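Mariner Mos1 transposase (PDB 4MDB) catalyses cut-and-paste transposition of the Mos1 element as a homodimer, using a metal-dependent RNase H-like catalytic domain that cuts and joins DNA. Local coordinates at residues Thr34-Lys38 with Pro162-Phe168; Trp39-Val43 with Phe180-Val186; Leu103-Asn107 with Thr142-Trp148. The protein carries 1 engineered substitution. All coordinates share one frame; numbering follows the deposited sequence.

Contact 1. Residues Thr34-Lys38 with Pro162-Phe168; sequences TGDEK and PSDYHLF. With MG (magnesium ion), chain C; MG (magnesium ion), chain D; RLT (N-(4-fluorobenzyl)-5-hydroxy-1-methyl-2-(1-methyl-1-{[(5-methyl-1,3,4-oxadiazol-2-yl)carbonyl]amino}ethyl)-6-oxo-1,6-di hydropyrimidine-4-carboxamide), chain B.
Asp-36, on strand 32-42, faces helix 162-175, and its side chain runs from apolar packing to two metals. Its CB packs on CB of Ser-163 at 3.6 Å. CG then lies anti to the backbone N (chi1 -168°), which carries the carboxylate past the serine to the metals. OD1 binds one magnesium ion at 2.1 Å, a site that Asp-129 shares; OD2 binds the other at 1.9 Å and sits near the ring plane of Phe-168, at its edge. Asp-164 grips this second magnesium with both OD1 and OD2. This is the two-metal centre of an RNase H-fold transposase with a DDD motif, here inhibited: raltegravir atom OAH bridges the two ions, OAG adds a ligand to the one held by Asp-164, and OAE one to the other. Their shared magnesium brings Asp-36 OD2 and Asp-164 OD1 to 3.0 Å. Farther along the strand, Lys-38 lays its aliphatic chain across one face of Phe-168, with CB 3.8 Å from the ring centroid. At the other end a water donates to Thr-34 OG1, itself also hydrogen-bonded to Leu-127 O, and accepts from Ser-163 N, while Ser-163 OG is hydrogen-bonded to Trp-77 NE1.

Contact 2. Residues Trp39-Val43 with Phe180-Val186; sequences WIFFV and FDSYESV
Phe-42 and Phe-180 bring the two backbones to a CA-to-CA distance of 4.8 Å, where segment 39-43 meets the loop ahead of helix 183-196. The segments diverge from there, and Ile-40 and Val-186 lie 8.1 Å apart at their CA atoms. A single weak hydrogen bond links the main chains, from Val-43 N to Phe-180 O at 3.5 Å and bent to 121°. At the close point CB of Phe-42 touches CB of Phe-180 at 3.6 Å. The Phe-42 ring, with CG between backbone N and carbonyl carbon (chi1 75°), lies beside the loop, its CD1 3.8 Å from Asp-181 O, with Tyr-183 N over one face. Helix 183-196 begins here with Ser-182 as N-cap: its OG accepts from Ser-185 N at 3.0 Å, and Ser-185 OG donates back to Ser-182 O. The helix starts beside strand 32-42, the central strand of the RNase H-like sheet. Ile-40 CD1 meets Val-186 CG1 tip to tip at 3.8 Å, and Ile-40 CG2 lies obliquely to the Phe-180 ring, 4.1 Å from CD2. Val-186 CG2 lies over one face of that ring, towards its rim, and Trp-189 meets Phe-180 edge-to-face.

Contact 3. Residues Leu103-Asn107 with Thr142-Trp148; sequences LINLN and TLETLNW
One water joins Asn-107 of helix 96-113 to Trp-148, just past helix 137-146. It accepts a 3.0 Å hydrogen bond from Trp-148 NE1, lying in the plane of the indole at its edge, and a weak one from Asn-107 ND2. With CG anti to the backbone N (chi1 179°), the asparagine amide reaches across to the tryptophan: ND2 comes to 3.6 Å from CZ2 at the ring edge, the amide and indole planes 55° apart. Leu-146 slides past Asn-107 in the opposite direction, its CD2 3.5 Å from CG of the amide, while its CD1 lies over one face of the indole, towards the rim. Away from this polar end the packing is aliphatic. Leu-103 crosses Leu-143 at about a right angle, CD1 to CD2 at 3.7 Å, and Leu-106 CG reaches Trp-148 CH2 at 3.9 Å. Ile-104 CG1 touches Thr-142 CG2. The helices run nearly alongside each other, their short axes 21° apart in direction, and Leu-103, Leu-106 and Leu-143 all touch Phe-126 of the sheet. Asn-147, with positive phi, is the first residue past the helix, and Trp-148 follows with its side chain directed toward helix 96-113. Between the two segments the polar link is a water; Thr-142 OG1 to Gln-100 NE2 adds a direct bond between the helices, and apolar contacts make up most of the rest.

Contacts 1 and 2 share strand 32-42, used in succession along its length, and their partner helices 162-175 and 183-196 follow each other in the chain; the centres lie about 19 Å apart. Contact 1, near the middle of the domain, is buried and combines metal-bound carboxylates with the packing of Phe-168 and Lys-38. Contact 2, farther from the centre of the domain, is only partly buried and relies on aromatic and aliphatic packing beside a capped helix start. Contact 3 pairs two helices that pack on the sheet and is nested in sequence within the loops closed by the other two. It too is largely buried, but is built of leucines and a tryptophan with one bridging water, and holds no metal.

Contact 1. Residues Thr34-Lys38 with Pro162-Phe168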
loop_
_atom_site.group_PDB
_atom_site.type_symbol
_atom_site.label_atom_id
_atom_site.label_comp_id
_atom_site.label_asym_id
_atom_site.label_seq_id
_atom_site.Cartn_x
_atom_site.Cartn_y
_atom_site.Cartn_z
ATOM N N THR A 34 -0.868 0.739 4.930
ATOM C CA THR A 34 -0.132 0.568 3.659
ATOM C C THR A 34 -0.912 1.116 2.520
ATOM O O THR A 34 -2.143 1.190 2.567
ATOM C CB THR A 34 0.353 -0.878 3.523
ATOM O OG1 THR A 34 1.329 -1.025 2.482
ATOM C CG2 THR A 34 -0.751 -1.839 3.173
ATOM N N GLY A 35 -0.244 1.369 1.394
ATOM C CA GLY A 35 -0.950 1.900 0.246
ATOM C C GLY A 35 -0.117 1.890 -0.981
ATOM O O GLY A 35 1.122 1.701 -0.949
ATOM N N ASP A 36 -0.787 2.126 -2.083
ATOM C CA ASP A 36 -0.114 2.069 -3.423
ATOM C C ASP A 36 -1.149 2.578 -4.456
ATOM O O ASP A 36 -2.370 2.671 -4.214
ATOM C CB ASP A 36 0.256 0.633 -3.776
ATOM C CG ASP A 36 1.201 0.504 -4.965
ATOM O OD1 ASP A 36 2.024 1.411 -5.124
ATOM O OD2 ASP A 36 1.023 -0.572 -5.617
ATOM N N GLU A 37 -0.616 2.878 -5.650
ATOM C CA GLU A 37 -1.355 3.386 -6.791
ATOM C C GLU A 37 -1.481 2.298 -7.852
ATOM O O GLU A 37 -0.554 1.520 -8.073
ATOM C CB GLU A 37 -0.572 4.582 -7.365
ATOM C CG GLU A 37 -0.421 5.768 -6.443
ATOM C CD GLU A 37 0.882 5.800 -5.604
ATOM O OE1 GLU A 37 1.242 6.917 -5.099
ATOM O OE2 GLU A 37 1.516 4.718 -5.460
ATOM N N LYS A 38 -2.599 2.273 -8.548
ATOM C CA LYS A 38 -2.828 1.393 -9.721
ATOM C C LYS A 38 -3.711 2.086 -10.761
ATOM O O LYS A 38 -4.686 2.724 -10.401
ATOM C CB LYS A 38 -3.525 0.114 -9.261
ATOM C CG LYS A 38 -3.979 -0.852 -10.332
ATOM C CD LYS A 38 -4.412 -2.166 -9.739
ATOM C CE LYS A 38 -4.903 -3.161 -10.794
ATOM N NZ LYS A 38 -3.824 -3.473 -11.787
ATOM N N PRO A 162 1.838 -5.432 0.471
ATOM C CA PRO A 162 0.485 -6.032 0.550
ATOM C C PRO A 162 -0.519 -5.474 -0.492
ATOM O O PRO A 162 -1.384 -6.242 -0.954
ATOM C CB PRO A 162 0.048 -5.772 1.982
ATOM C CG PRO A 162 1.344 -5.709 2.771
ATOM C CD PRO A 162 2.310 -5.055 1.805
ATOM N N SER A 163 -0.429 -4.212 -0.860
ATOM C CA SER A 163 -1.319 -3.671 -1.869
ATOM C C SER A 163 -1.173 -4.403 -3.180
ATOM O O SER A 163 -2.199 -4.628 -3.853
ATOM C CB SER A 163 -1.118 -2.190 -2.092
ATOM O OG SER A 163 -1.305 -1.397 -0.891
ATOM N N ASP A 164 0.069 -4.798 -3.505
ATOM C CA ASP A 164 0.295 -5.550 -4.763
ATOM C C ASP A 164 0.015 -7.041 -4.645
ATOM O O ASP A 164 -0.779 -7.564 -5.434
ATOM C CB ASP A 164 1.722 -5.253 -5.233
ATOM C CG ASP A 164 1.813 -3.827 -5.808
ATOM O OD1 ASP A 164 0.874 -3.429 -6.570
ATOM O OD2 ASP A 164 2.737 -3.100 -5.530
ATOM N N TYR A 165 0.608 -7.735 -3.700
ATOM C CA TYR A 165 0.400 -9.191 -3.680
ATOM C C TYR A 165 -0.923 -9.686 -3.151
ATOM O O TYR A 165 -1.323 -10.817 -3.465
ATOM C CB TYR A 165 1.520 -9.866 -2.883
ATOM C CG TYR A 165 1.542 -9.643 -1.353
ATOM C CD1 TYR A 165 0.600 -10.218 -0.519
ATOM C CD2 TYR A 165 2.529 -8.872 -0.752
ATOM C CE1 TYR A 165 0.609 -10.023 0.838
ATOM C CE2 TYR A 165 2.574 -8.700 0.604
ATOM C CZ TYR A 165 1.610 -9.254 1.428
ATOM O OH TYR A 165 1.571 -9.131 2.820
ATOM N N HIS A 166 -1.652 -8.830 -2.436
ATOM C CA HIS A 166 -2.941 -9.137 -1.901
ATOM C C HIS A 166 -4.078 -8.328 -2.498
ATOM O O HIS A 166 -4.945 -8.887 -3.137
ATOM C CB HIS A 166 -2.917 -9.032 -0.381
ATOM C CG HIS A 166 -4.100 -9.610 0.277
ATOM N ND1 HIS A 166 -4.283 -10.957 0.430
ATOM C CD2 HIS A 166 -5.208 -9.014 0.806
ATOM C CE1 HIS A 166 -5.417 -11.186 1.068
ATOM N NE2 HIS A 166 -6.023 -10.031 1.260
ATOM N N LEU A 167 -4.109 -7.029 -2.274
ATOM C CA LEU A 167 -5.276 -6.217 -2.584
ATOM C C LEU A 167 -5.507 -6.117 -4.080
ATOM O O LEU A 167 -6.610 -6.483 -4.575
ATOM C CB LEU A 167 -5.130 -4.821 -1.963
ATOM C CG LEU A 167 -6.359 -3.931 -2.235
ATOM C CD1 LEU A 167 -7.513 -4.431 -1.417
ATOM C CD2 LEU A 167 -6.073 -2.505 -1.836
ATOM N N PHE A 168 -4.515 -5.655 -4.806
ATOM C CA PHE A 168 -4.632 -5.446 -6.287
ATOM C C PHE A 168 -4.596 -6.795 -7.016
ATOM O O PHE A 168 -5.195 -6.902 -8.072
ATOM C CB PHE A 168 -3.535 -4.586 -6.793
ATOM C CG PHE A 168 -3.601 -3.129 -6.354
ATOM C CD1 PHE A 168 -4.828 -2.494 -5.935
ATOM C CD2 PHE A 168 -2.470 -2.401 -6.317
ATOM C CE1 PHE A 168 -4.822 -1.191 -5.557
ATOM C CE2 PHE A 168 -2.456 -1.093 -5.914
ATOM C CZ PHE A 168 -3.675 -0.459 -5.542
HETATM MG MG MG C . 1.828 -1.640 -7.015
HETATM MG MG MG D . 3.522 1.540 -6.555
HETATM C CAA RLT B . 12.465 0.666 -8.435
HETATM C CAB RLT B . 4.143 -3.985 -10.218
HETATM C CAC RLT B . 7.111 -3.831 -10.942
HETATM C CAD RLT B . 5.686 -2.202 -12.639
HETATM O OAE RLT B . 5.119 1.792 -7.811
HETATM O OAF RLT B . 8.586 -1.871 -9.194
HETATM O OAG RLT B . 2.905 -2.804 -8.415
HETATM O OAH RLT B . 3.436 -0.418 -7.339
HETATM F FAI RLT B . 12.161 2.813 -6.826
HETATM C CAJ RLT B . 9.831 2.269 -6.859
HETATM C CAK RLT B . 10.774 3.551 -8.640
HETATM C CAL RLT B . 8.572 2.322 -7.493
HETATM C CAM RLT B . 9.527 3.611 -9.277
HETATM C CAN RLT B . 7.089 3.074 -9.450
HETATM N NAO RLT B . 11.379 1.113 -10.817
HETATM N NAP RLT B . 10.225 0.513 -11.390
HETATM N NAQ RLT B . 6.132 -0.708 -9.956
HETATM N NAR RLT B . 6.613 1.689 -9.561
HETATM N NAS RLT B . 7.833 -1.496 -11.376
HETATM O OAT RLT B . 10.548 -0.344 -9.316
HETATM C CAU RLT B . 5.739 1.183 -8.641
HETATM C CAV RLT B . 8.643 -1.303 -10.297
HETATM C CAW RLT B . 11.511 0.554 -9.586
HETATM C CAX RLT B . 10.945 2.885 -7.437
HETATM C CAY RLT B . 8.410 3.008 -8.719
HETATM C CAZ RLT B . 4.206 -0.795 -8.370
HETATM C CBA RLT B . 9.759 -0.332 -10.433
HETATM C CBB RLT B . 5.377 -0.149 -8.933
HETATM C CBC RLT B . 5.831 -1.950 -10.417
HETATM C CBD RLT B . 3.899 -2.128 -8.825
HETATM N NBE RLT B . 4.695 -2.639 -9.865
HETATM C CBF RLT B . 6.800 -2.484 -11.592
HETATM O O HOH W 1 1.229 -1.951 0.018
HETATM O O HOH W 2 0.531 -0.945 -8.436
HETATM O O HOH W 3 3.735 3.569 -6.163
HETATM O O HOH W 4 2.132 2.134 -8.006
#

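Contact 2. Residues Trp39-Val43 with Phe180-Val186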
loop_
_atom_site.group_PDB
_atom_site.type_symbol
_atom_site.label_atom_id
_atom_site.label_comp_id
_atom_site.label_asym_id
_atom_site.label_seq_id
_atom_site.Cartn_x
_atom_site.Cartn_y
_atom_site.Cartn_z
ATOM N N TRP A 39 -3.395 1.934 -12.038
ATOM C CA TRP A 39 -4.247 2.431 -13.089
ATOM C C TRP A 39 -5.464 1.553 -13.282
ATOM O O TRP A 39 -5.359 0.335 -13.293
ATOM C CB TRP A 39 -3.453 2.454 -14.438
ATOM C CG TRP A 39 -2.366 3.470 -14.615
ATOM C CD1 TRP A 39 -1.018 3.209 -14.749
ATOM C CD2 TRP A 39 -2.523 4.890 -14.734
ATOM N NE1 TRP A 39 -0.331 4.407 -14.940
ATOM C CE2 TRP A 39 -1.224 5.446 -14.931
ATOM C CE3 TRP A 39 -3.631 5.762 -14.669
ATOM C CZ2 TRP A 39 -1.020 6.832 -15.099
ATOM C CZ3 TRP A 39 -3.419 7.152 -14.806
ATOM C CH2 TRP A 39 -2.125 7.663 -15.036
ATOM N N ILE A 40 -6.620 2.177 -13.525
ATOM C CA ILE A 40 -7.834 1.490 -13.872
ATOM C C ILE A 40 -8.300 2.171 -15.188
ATOM O O ILE A 40 -8.242 3.412 -15.324
ATOM C CB ILE A 40 -8.952 1.595 -12.828
ATOM C CG1 ILE A 40 -8.466 1.076 -11.448
ATOM C CG2 ILE A 40 -10.179 0.860 -13.416
ATOM C CD1 ILE A 40 -9.523 1.232 -10.378
ATOM N N PHE A 41 -8.634 1.331 -16.162
ATOM C CA PHE A 41 -8.909 1.749 -17.546
ATOM C C PHE A 41 -10.424 1.787 -17.827
ATOM O O PHE A 41 -11.173 0.992 -17.264
ATOM C CB PHE A 41 -8.232 0.795 -18.553
ATOM C CG PHE A 41 -6.734 0.680 -18.364
ATOM C CD1 PHE A 41 -6.200 -0.208 -17.419
ATOM C CD2 PHE A 41 -5.855 1.483 -19.086
ATOM C CE1 PHE A 41 -4.814 -0.303 -17.226
ATOM C CE2 PHE A 41 -4.482 1.388 -18.893
ATOM C CZ PHE A 41 -3.963 0.506 -17.958
ATOM N N PHE A 42 -10.846 2.708 -18.695
ATOM C CA PHE A 42 -12.264 2.865 -19.085
ATOM C C PHE A 42 -12.381 3.588 -20.421
ATOM O O PHE A 42 -11.791 4.657 -20.588
ATOM C CB PHE A 42 -13.070 3.605 -17.982
ATOM C CG PHE A 42 -12.828 5.099 -17.897
ATOM C CD1 PHE A 42 -13.578 5.985 -18.686
ATOM C CD2 PHE A 42 -11.890 5.624 -17.010
ATOM C CE1 PHE A 42 -13.365 7.355 -18.617
ATOM C CE2 PHE A 42 -11.681 6.992 -16.929
ATOM C CZ PHE A 42 -12.424 7.854 -17.730
ATOM N N VAL A 43 -13.141 3.013 -21.346
ATOM C CA VAL A 43 -13.297 3.625 -22.659
ATOM C C VAL A 43 -14.448 4.630 -22.749
ATOM O O VAL A 43 -15.528 4.440 -22.161
ATOM C CB VAL A 43 -13.361 2.602 -23.794
ATOM C CG1 VAL A 43 -13.029 3.247 -25.125
ATOM C CG2 VAL A 43 -12.398 1.469 -23.560
ATOM N N PHE A 180 -15.778 -0.349 -17.833
ATOM C CA PHE A 180 -16.217 0.889 -17.259
ATOM C C PHE A 180 -16.488 1.985 -18.298
ATOM O O PHE A 180 -15.831 2.088 -19.338
ATOM C CB PHE A 180 -15.233 1.359 -16.203
ATOM C CG PHE A 180 -15.178 0.465 -14.987
ATOM C CD1 PHE A 180 -16.318 0.165 -14.245
ATOM C CD2 PHE A 180 -13.963 -0.063 -14.570
ATOM C CE1 PHE A 180 -16.246 -0.622 -13.125
ATOM C CE2 PHE A 180 -13.895 -0.846 -13.440
ATOM C CZ PHE A 180 -15.024 -1.157 -12.728
ATOM N N ASP A 181 -17.507 2.767 -17.966
ATOM C CA ASP A 181 -18.088 3.753 -18.850
ATOM C C ASP A 181 -17.658 5.106 -18.390
ATOM O O ASP A 181 -17.367 5.976 -19.184
ATOM C CB ASP A 181 -19.620 3.651 -18.756
ATOM C CG ASP A 181 -20.318 4.073 -20.025
ATOM O OD1 ASP A 181 -19.804 3.785 -21.131
ATOM O OD2 ASP A 181 -21.408 4.667 -19.904
ATOM N N SER A 182 -17.647 5.285 -17.080
ATOM C CA SER A 182 -17.437 6.593 -16.500
ATOM C C SER A 182 -16.504 6.520 -15.302
ATOM O O SER A 182 -16.363 5.489 -14.623
ATOM C CB SER A 182 -18.777 7.206 -16.067
ATOM O OG SER A 182 -19.381 6.495 -14.982
ATOM N N TYR A 183 -15.873 7.638 -15.040
ATOM C CA TYR A 183 -15.089 7.751 -13.861
ATOM C C TYR A 183 -15.974 7.305 -12.644
ATOM O O TYR A 183 -15.492 6.586 -11.750
ATOM C CB TYR A 183 -14.490 9.168 -13.802
ATOM C CG TYR A 183 -13.988 9.527 -12.467
ATOM C CD1 TYR A 183 -14.891 9.761 -11.431
ATOM C CD2 TYR A 183 -12.619 9.634 -12.206
ATOM C CE1 TYR A 183 -14.455 10.093 -10.162
ATOM C CE2 TYR A 183 -12.174 9.999 -10.941
ATOM C CZ TYR A 183 -13.095 10.199 -9.919
ATOM O OH TYR A 183 -12.721 10.538 -8.634
ATOM N N GLU A 184 -17.284 7.622 -12.637
ATOM C CA GLU A 184 -18.100 7.300 -11.452
ATOM C C GLU A 184 -18.626 5.857 -11.390
ATOM O O GLU A 184 -19.041 5.390 -10.329
ATOM C CB GLU A 184 -19.209 8.344 -11.202
ATOM C CG GLU A 184 -19.735 9.052 -12.432
ATOM C CD GLU A 184 -18.772 10.078 -12.991
ATOM O OE1 GLU A 184 -18.288 10.936 -12.209
ATOM O OE2 GLU A 184 -18.510 10.027 -14.217
ATOM N N SER A 185 -18.580 5.122 -12.487
ATOM C CA SER A 185 -18.877 3.710 -12.394
ATOM C C SER A 185 -17.697 3.068 -11.653
ATOM O O SER A 185 -17.897 2.189 -10.829
ATOM C CB SER A 185 -19.088 3.017 -13.741
ATOM O OG SER A 185 -18.160 3.479 -14.705
ATOM N N VAL A 186 -16.487 3.512 -11.974
ATOM C CA VAL A 186 -15.308 2.981 -11.252
ATOM C C VAL A 186 -15.440 3.208 -9.742
ATOM O O VAL A 186 -15.281 2.285 -8.949
ATOM C CB VAL A 186 -14.008 3.570 -11.808
ATOM C CG1 VAL A 186 -12.774 3.002 -11.080
ATOM C CG2 VAL A 186 -13.872 3.326 -13.294
#

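Contact 3. Residues Leu103-Asn107 with Thr142-Trp148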
loop_
_atom_site.group_PDB
_atom_site.type_symbol
_atom_site.label_atom_id
_atom_site.label_comp_id
_atom_site.label_asym_id
_atom_site.label_seq_id
_atom_site.Cartn_x
_atom_site.Cartn_y
_atom_site.Cartn_z
ATOM N N LEU A 103 -1.600 12.388 1.877
ATOM C CA LEU A 103 -1.194 11.921 3.200
ATOM C C LEU A 103 -1.936 12.698 4.259
ATOM O O LEU A 103 -2.372 12.126 5.250
ATOM C CB LEU A 103 0.284 12.010 3.411
ATOM C CG LEU A 103 1.221 11.170 2.526
ATOM C CD1 LEU A 103 2.633 11.481 2.858
ATOM C CD2 LEU A 103 0.948 9.710 2.779
ATOM N N ILE A 104 -2.037 14.020 4.043
ATOM C CA ILE A 104 -2.821 14.846 4.985
ATOM C C ILE A 104 -4.292 14.427 5.056
ATOM O O ILE A 104 -4.857 14.315 6.135
ATOM C CB ILE A 104 -2.625 16.329 4.679
ATOM C CG1 ILE A 104 -1.196 16.735 5.045
ATOM C CG2 ILE A 104 -3.686 17.191 5.388
ATOM C CD1 ILE A 104 -0.708 18.021 4.384
ATOM N N ASN A 105 -4.942 14.151 3.930
ATOM C CA ASN A 105 -6.294 13.682 3.919
ATOM C C ASN A 105 -6.443 12.284 4.533
ATOM O O ASN A 105 -7.373 11.990 5.195
ATOM C CB ASN A 105 -6.796 13.672 2.489
ATOM C CG ASN A 105 -6.836 15.063 1.908
ATOM O OD1 ASN A 105 -6.844 15.999 2.658
ATOM N ND2 ASN A 105 -6.855 15.208 0.579
ATOM N N LEU A 106 -5.457 11.420 4.279
ATOM C CA LEU A 106 -5.452 10.084 4.816
ATOM C C LEU A 106 -5.418 10.161 6.341
ATOM O O LEU A 106 -6.085 9.386 6.982
ATOM C CB LEU A 106 -4.196 9.275 4.305
ATOM C CG LEU A 106 -3.821 7.973 5.076
ATOM C CD1 LEU A 106 -4.869 6.923 5.042
ATOM C CD2 LEU A 106 -2.586 7.293 4.389
ATOM N N ASN A 107 -4.633 11.075 6.894
ATOM C CA ASN A 107 -4.507 11.230 8.334
ATOM C C ASN A 107 -5.897 11.634 8.887
ATOM O O ASN A 107 -6.282 11.167 9.952
ATOM C CB ASN A 107 -3.459 12.296 8.659
ATOM C CG ASN A 107 -3.285 12.521 10.124
ATOM O OD1 ASN A 107 -3.491 13.662 10.666
ATOM N ND2 ASN A 107 -2.978 11.519 10.782
ATOM N N THR A 142 6.388 16.003 5.523
ATOM C CA THR A 142 5.029 15.768 5.955
ATOM C C THR A 142 4.930 14.467 6.796
ATOM O O THR A 142 4.202 14.386 7.817
ATOM C CB THR A 142 4.070 15.740 4.739
ATOM O OG1 THR A 142 3.992 17.067 4.191
ATOM C CG2 THR A 142 2.712 15.214 5.079
ATOM N N LEU A 143 5.669 13.407 6.398
ATOM C CA LEU A 143 5.629 12.165 7.113
ATOM C C LEU A 143 6.281 12.327 8.500
ATOM O O LEU A 143 5.833 11.679 9.414
ATOM C CB LEU A 143 6.314 11.013 6.332
ATOM C CG LEU A 143 5.442 10.492 5.220
ATOM C CD1 LEU A 143 6.354 9.684 4.229
ATOM C CD2 LEU A 143 4.232 9.625 5.673
ATOM N N GLU A 144 7.325 13.121 8.568
ATOM C CA GLU A 144 8.024 13.450 9.851
ATOM C C GLU A 144 7.059 14.202 10.755
ATOM O O GLU A 144 7.007 13.933 11.933
ATOM C CB GLU A 144 9.202 14.410 9.634
ATOM C CG GLU A 144 10.521 13.838 9.178
ATOM C CD GLU A 144 11.592 14.921 8.991
ATOM O OE1 GLU A 144 12.564 14.674 8.233
ATOM O OE2 GLU A 144 11.469 16.008 9.609
ATOM N N THR A 145 6.352 15.177 10.197
ATOM C CA THR A 145 5.365 15.988 10.970
ATOM C C THR A 145 4.187 15.110 11.458
ATOM O O THR A 145 3.772 15.163 12.637
ATOM C CB THR A 145 4.881 17.184 10.114
ATOM O OG1 THR A 145 6.032 18.035 9.899
ATOM C CG2 THR A 145 3.891 17.944 10.874
ATOM N N LEU A 146 3.633 14.250 10.596
ATOM C CA LEU A 146 2.636 13.253 10.997
ATOM C C LEU A 146 3.240 12.277 12.026
ATOM O O LEU A 146 2.546 11.778 12.867
ATOM C CB LEU A 146 2.166 12.473 9.772
ATOM C CG LEU A 146 1.311 13.267 8.755
ATOM C CD1 LEU A 146 1.178 12.503 7.440
ATOM C CD2 LEU A 146 -0.035 13.479 9.419
ATOM N N ASN A 147 4.526 12.080 11.905
ATOM C CA ASN A 147 5.344 11.213 12.747
ATOM C C ASN A 147 4.905 9.768 12.708
ATOM O O ASN A 147 4.802 9.061 13.701
ATOM C CB ASN A 147 5.459 11.730 14.148
ATOM C CG ASN A 147 6.810 11.361 14.747
ATOM O OD1 ASN A 147 6.903 10.515 15.595
ATOM N ND2 ASN A 147 7.820 11.874 14.211
ATOM N N TRP A 148 4.663 9.325 11.497
ATOM C CA TRP A 148 4.511 7.924 11.189
ATOM C C TRP A 148 5.876 7.349 11.000
ATOM O O TRP A 148 6.756 7.965 10.367
ATOM C CB TRP A 148 3.680 7.784 9.926
ATOM C CG TRP A 148 2.244 8.368 10.018
ATOM C CD1 TRP A 148 1.567 8.820 11.175
ATOM C CD2 TRP A 148 1.321 8.542 8.947
ATOM N NE1 TRP A 148 0.351 9.239 10.848
ATOM C CE2 TRP A 148 0.148 9.096 9.495
ATOM C CE3 TRP A 148 1.365 8.267 7.578
ATOM C CZ2 TRP A 148 -0.982 9.364 8.736
ATOM C CZ3 TRP A 148 0.201 8.587 6.793
ATOM C CH2 TRP A 148 -0.931 9.138 7.387
HETATM O O HOH W 5 -1.607 10.461 12.745
#